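Local atomic coordinates of TfuB1 (Thermobifida fusca, PDB entry 6JX3), a protein that binds the leader peptide of a lasso peptide precursor through a small PqqD-like domain, probably to recognise the precursor during biosynthesis. Residues A50-R55 with A63-F68. Sequence-based numbering, arbitrary orientation.
Sequences ALIVQR and ADVAQF. With ZN (zinc ion), chain E.
Arg55 reaches across from helix 47-57, passing alongside Val65 and over Phe68 of helix 62-72. Its CB touches Val65 CG2 at 3.8 Å; CD then sits over one face of the Phe68 ring, a CH-pi contact 4.1 Å from the centroid and displaced toward the rim. A bend at chi3 (49°) turns the guanidinium nearly parallel to the ring, the two planes 10° apart. Phe68 CB lies over the centre of the guanidinium, 3.8 Å from Arg55 CZ, NE runs beside Val65 CG2, and NH1 reaches the ring at CD1. NE is buried here without a hydrogen-bonding partner. NH2 ends beside Asp64 CB, still 4.9 Å from Asp64 OD2, which binds a zinc ion at 1.9 Å; the positive charge may help stabilise that carboxylate through space, without a salt bridge. With the chain cut back to an alanine, the Phe68 face is likely to lose its cover and Asp64 the nearby positive charge. Leu51 CD2 meets the ring at its edge, 3.3 Å from CE2. Deeper in, Ile52 CG1 packs on Val65 CG1 at 3.9 Å, with Val65 also touching Ile84 of helix 77-93 and Ile52 the bound peptide. This mixed packing of two roughly antiparallel helices (139°) joins the first two members of the three-helix bundle that follows the three-stranded sheet in the PqqD-like, winged-helix-related fold of leader-peptide recognition elements.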
ATOM      1  N   ALA A  50       3.213  -0.383  -3.207  1.00 14.31           N
ATOM      2  CA  ALA A  50       4.176   0.460  -2.503  1.00 15.32           C
ATOM      3  C   ALA A  50       4.133   1.885  -3.025  1.00 15.50           C
ATOM      4  O   ALA A  50       4.197   2.842  -2.247  1.00 17.45           O
ATOM      5  CB  ALA A  50       5.581  -0.117  -2.649  1.00 17.32           C
ATOM      6  N   LEU A  51       4.030   2.034  -4.348  1.00 15.60           N
ATOM      7  CA  LEU A  51       3.966   3.351  -4.968  1.00 18.93           C
ATOM      8  C   LEU A  51       2.735   4.111  -4.500  1.00 16.93           C
ATOM      9  O   LEU A  51       2.812   5.302  -4.173  1.00 17.58           O
ATOM     10  CB  LEU A  51       3.947   3.166  -6.483  1.00 22.04           C
ATOM     11  CG  LEU A  51       3.990   4.304  -7.487  1.00 39.54           C
ATOM     12  CD1 LEU A  51       4.988   5.374  -7.083  1.00 39.42           C
ATOM     13  CD2 LEU A  51       4.363   3.690  -8.826  1.00 40.10           C
ATOM     14  N   ILE A  52       1.595   3.425  -4.435  1.00 15.31           N
ATOM     15  CA  ILE A  52       0.367   4.064  -3.981  1.00 11.99           C
ATOM     16  C   ILE A  52       0.501   4.505  -2.533  1.00 13.21           C
ATOM     17  O   ILE A  52       0.169   5.645  -2.180  1.00 15.18           O
ATOM     18  CB  ILE A  52      -0.830   3.116  -4.163  1.00 13.06           C
ATOM     19  CG1 ILE A  52      -1.078   2.851  -5.650  1.00 16.15           C
ATOM     20  CG2 ILE A  52      -2.072   3.706  -3.490  1.00 14.24           C
ATOM     21  CD1 ILE A  52      -2.024   1.687  -5.915  1.00 17.97           C
ATOM     22  N   VAL A  53       0.970   3.602  -1.665  1.00 12.69           N
ATOM     23  CA  VAL A  53       1.072   3.942  -0.250  1.00 12.94           C
ATOM     24  C   VAL A  53       2.043   5.102  -0.050  1.00 13.55           C
ATOM     25  O   VAL A  53       1.771   6.028   0.723  1.00 15.40           O
ATOM     26  CB  VAL A  53       1.486   2.717   0.576  1.00 13.17           C
ATOM     27  CG1 VAL A  53       1.827   3.138   2.005  1.00 16.90           C
ATOM     28  CG2 VAL A  53       0.350   1.688   0.579  1.00 12.78           C
ATOM     29  N   GLN A  54       3.189   5.065  -0.735  1.00 13.27           N
ATOM     30  CA  GLN A  54       4.151   6.156  -0.600  1.00 15.32           C
ATOM     31  C   GLN A  54       3.537   7.492  -1.006  1.00 14.27           C
ATOM     32  O   GLN A  54       3.742   8.504  -0.333  1.00 17.94           O
ATOM     33  CB  GLN A  54       5.402   5.865  -1.431  1.00 21.81           C
ATOM     34  CG  GLN A  54       6.292   4.804  -0.806  1.00 24.17           C
ATOM     35  CD  GLN A  54       7.150   4.084  -1.831  1.00 42.03           C
ATOM     36  OE1 GLN A  54       7.169   4.447  -3.010  1.00 40.09           O
ATOM     37  NE2 GLN A  54       7.858   3.051  -1.387  1.00 36.82           N
ATOM     38  N   ARG A  55       2.757   7.514  -2.090  1.00 14.39           N
ATOM     39  CA  ARG A  55       2.180   8.785  -2.518  0.96 11.29           C
ATOM     40  C   ARG A  55       1.063   9.227  -1.585  1.00 16.82           C
ATOM     41  O   ARG A  55       0.919  10.424  -1.312  1.00 17.15           O
ATOM     42  CB  ARG A  55       1.682   8.678  -3.956  1.00 15.68           C
ATOM     43  CG  ARG A  55       2.818   8.690  -4.973  1.00 24.17           C
ATOM     44  CD  ARG A  55       2.289   8.832  -6.386  0.73 24.15           C
ATOM     45  NE  ARG A  55       1.338   9.934  -6.466  0.20 25.17           N
ATOM     46  CZ  ARG A  55       1.567  11.080  -7.098  0.46 31.47           C
ATOM     47  NH1 ARG A  55       2.723  11.287  -7.722  0.95 35.40           N
ATOM     48  NH2 ARG A  55       0.635  12.018  -7.100  1.00 33.24           N
ATOM     49  N   ALA A  63      -7.213  10.553  -5.680  1.00 14.00           N
ATOM     50  CA  ALA A  63      -7.430  11.044  -7.033  1.00 16.25           C
ATOM     51  C   ALA A  63      -6.110  11.415  -7.701  1.00 16.02           C
ATOM     52  O   ALA A  63      -5.902  11.118  -8.884  1.00 14.80           O
ATOM     53  CB  ALA A  63      -8.364  12.248  -6.996  1.00 17.05           C
ATOM     54  N   ASP A  64      -5.225  12.091  -6.964  1.00 14.58           N
ATOM     55  CA  ASP A  64      -3.871  12.351  -7.446  1.00 14.43           C
ATOM     56  C   ASP A  64      -3.183  11.059  -7.862  1.00 14.80           C
ATOM     57  O   ASP A  64      -2.500  11.001  -8.889  1.00 16.29           O
ATOM     58  CB  ASP A  64      -3.023  12.969  -6.345  1.00 14.97           C
ATOM     59  CG  ASP A  64      -3.337  14.403  -6.064  1.00 21.78           C
ATOM     60  OD1 ASP A  64      -4.068  15.074  -6.833  1.00 20.82           O
ATOM     61  OD2 ASP A  64      -2.815  14.839  -5.018  1.00 22.16           O
ATOM     62  N   VAL A  65      -3.274  10.040  -7.007  1.00 13.83           N
ATOM     63  CA  VAL A  65      -2.564   8.798  -7.272  1.00 13.40           C
ATOM     64  C   VAL A  65      -3.151   8.111  -8.490  1.00 15.82           C
ATOM     65  O   VAL A  65      -2.420   7.527  -9.295  1.00 15.64           O
ATOM     66  CB  VAL A  65      -2.586   7.888  -6.034  1.00 12.65           C
ATOM     67  CG1 VAL A  65      -1.835   6.569  -6.322  1.00 16.61           C
ATOM     68  CG2 VAL A  65      -1.979   8.624  -4.852  1.00 16.17           C
ATOM     69  N   ALA A  66      -4.475   8.176  -8.658  1.00 13.69           N
ATOM     70  CA  ALA A  66      -5.071   7.597  -9.857  1.00 16.13           C
ATOM     71  C   ALA A  66      -4.542   8.288 -11.107  1.00 17.64           C
ATOM     72  O   ALA A  66      -4.218   7.628 -12.101  1.00 16.84           O
ATOM     73  CB  ALA A  66      -6.598   7.691  -9.795  1.00 15.08           C
ATOM     74  N   GLN A  67      -4.431   9.617 -11.060  1.00 18.18           N
ATOM     75  CA  GLN A  67      -3.904  10.365 -12.199  1.00 19.58           C
ATOM     76  C   GLN A  67      -2.474   9.958 -12.494  1.00 20.78           C
ATOM     77  O   GLN A  67      -2.090   9.781 -13.656  1.00 21.35           O
ATOM     78  CB  GLN A  67      -3.982  11.865 -11.914  1.00 19.28           C
ATOM     79  CG  GLN A  67      -3.621  12.759 -13.102  1.00 25.48           C
ATOM     80  CD  GLN A  67      -4.386  12.405 -14.363  1.00 41.22           C
ATOM     81  OE1 GLN A  67      -5.603  12.209 -14.334  1.00 47.10           O
ATOM     82  NE2 GLN A  67      -3.671  12.307 -15.481  1.00 50.53           N
ATOM     83  N   PHE A  68      -1.670   9.799 -11.445  1.00 16.22           N
ATOM     84  CA  PHE A  68      -0.303   9.333 -11.623  1.00 20.51           C
ATOM     85  C   PHE A  68      -0.283   7.957 -12.269  1.00 21.43           C
ATOM     86  O   PHE A  68       0.419   7.734 -13.263  1.00 21.87           O
ATOM     87  CB  PHE A  68       0.412   9.308 -10.274  1.00 19.11           C
ATOM     88  CG  PHE A  68       1.648   8.469 -10.270  1.00 26.38           C
ATOM     89  CD1 PHE A  68       2.840   8.961 -10.763  1.00 41.55           C
ATOM     90  CD2 PHE A  68       1.609   7.181  -9.783  1.00 29.35           C
ATOM     91  CE1 PHE A  68       3.972   8.177 -10.764  1.00 37.79           C
ATOM     92  CE2 PHE A  68       2.727   6.396  -9.797  1.00 35.80           C
ATOM     93  CZ  PHE A  68       3.910   6.893 -10.284  1.00 33.43           C
TER
HETATM   94 ZN    ZN E 103      -2.862  16.730  -4.594  0.84 22.27          ZN
HETATM   95  O   HOH W   1      -1.364  16.934  -3.031  1.00 30.68           O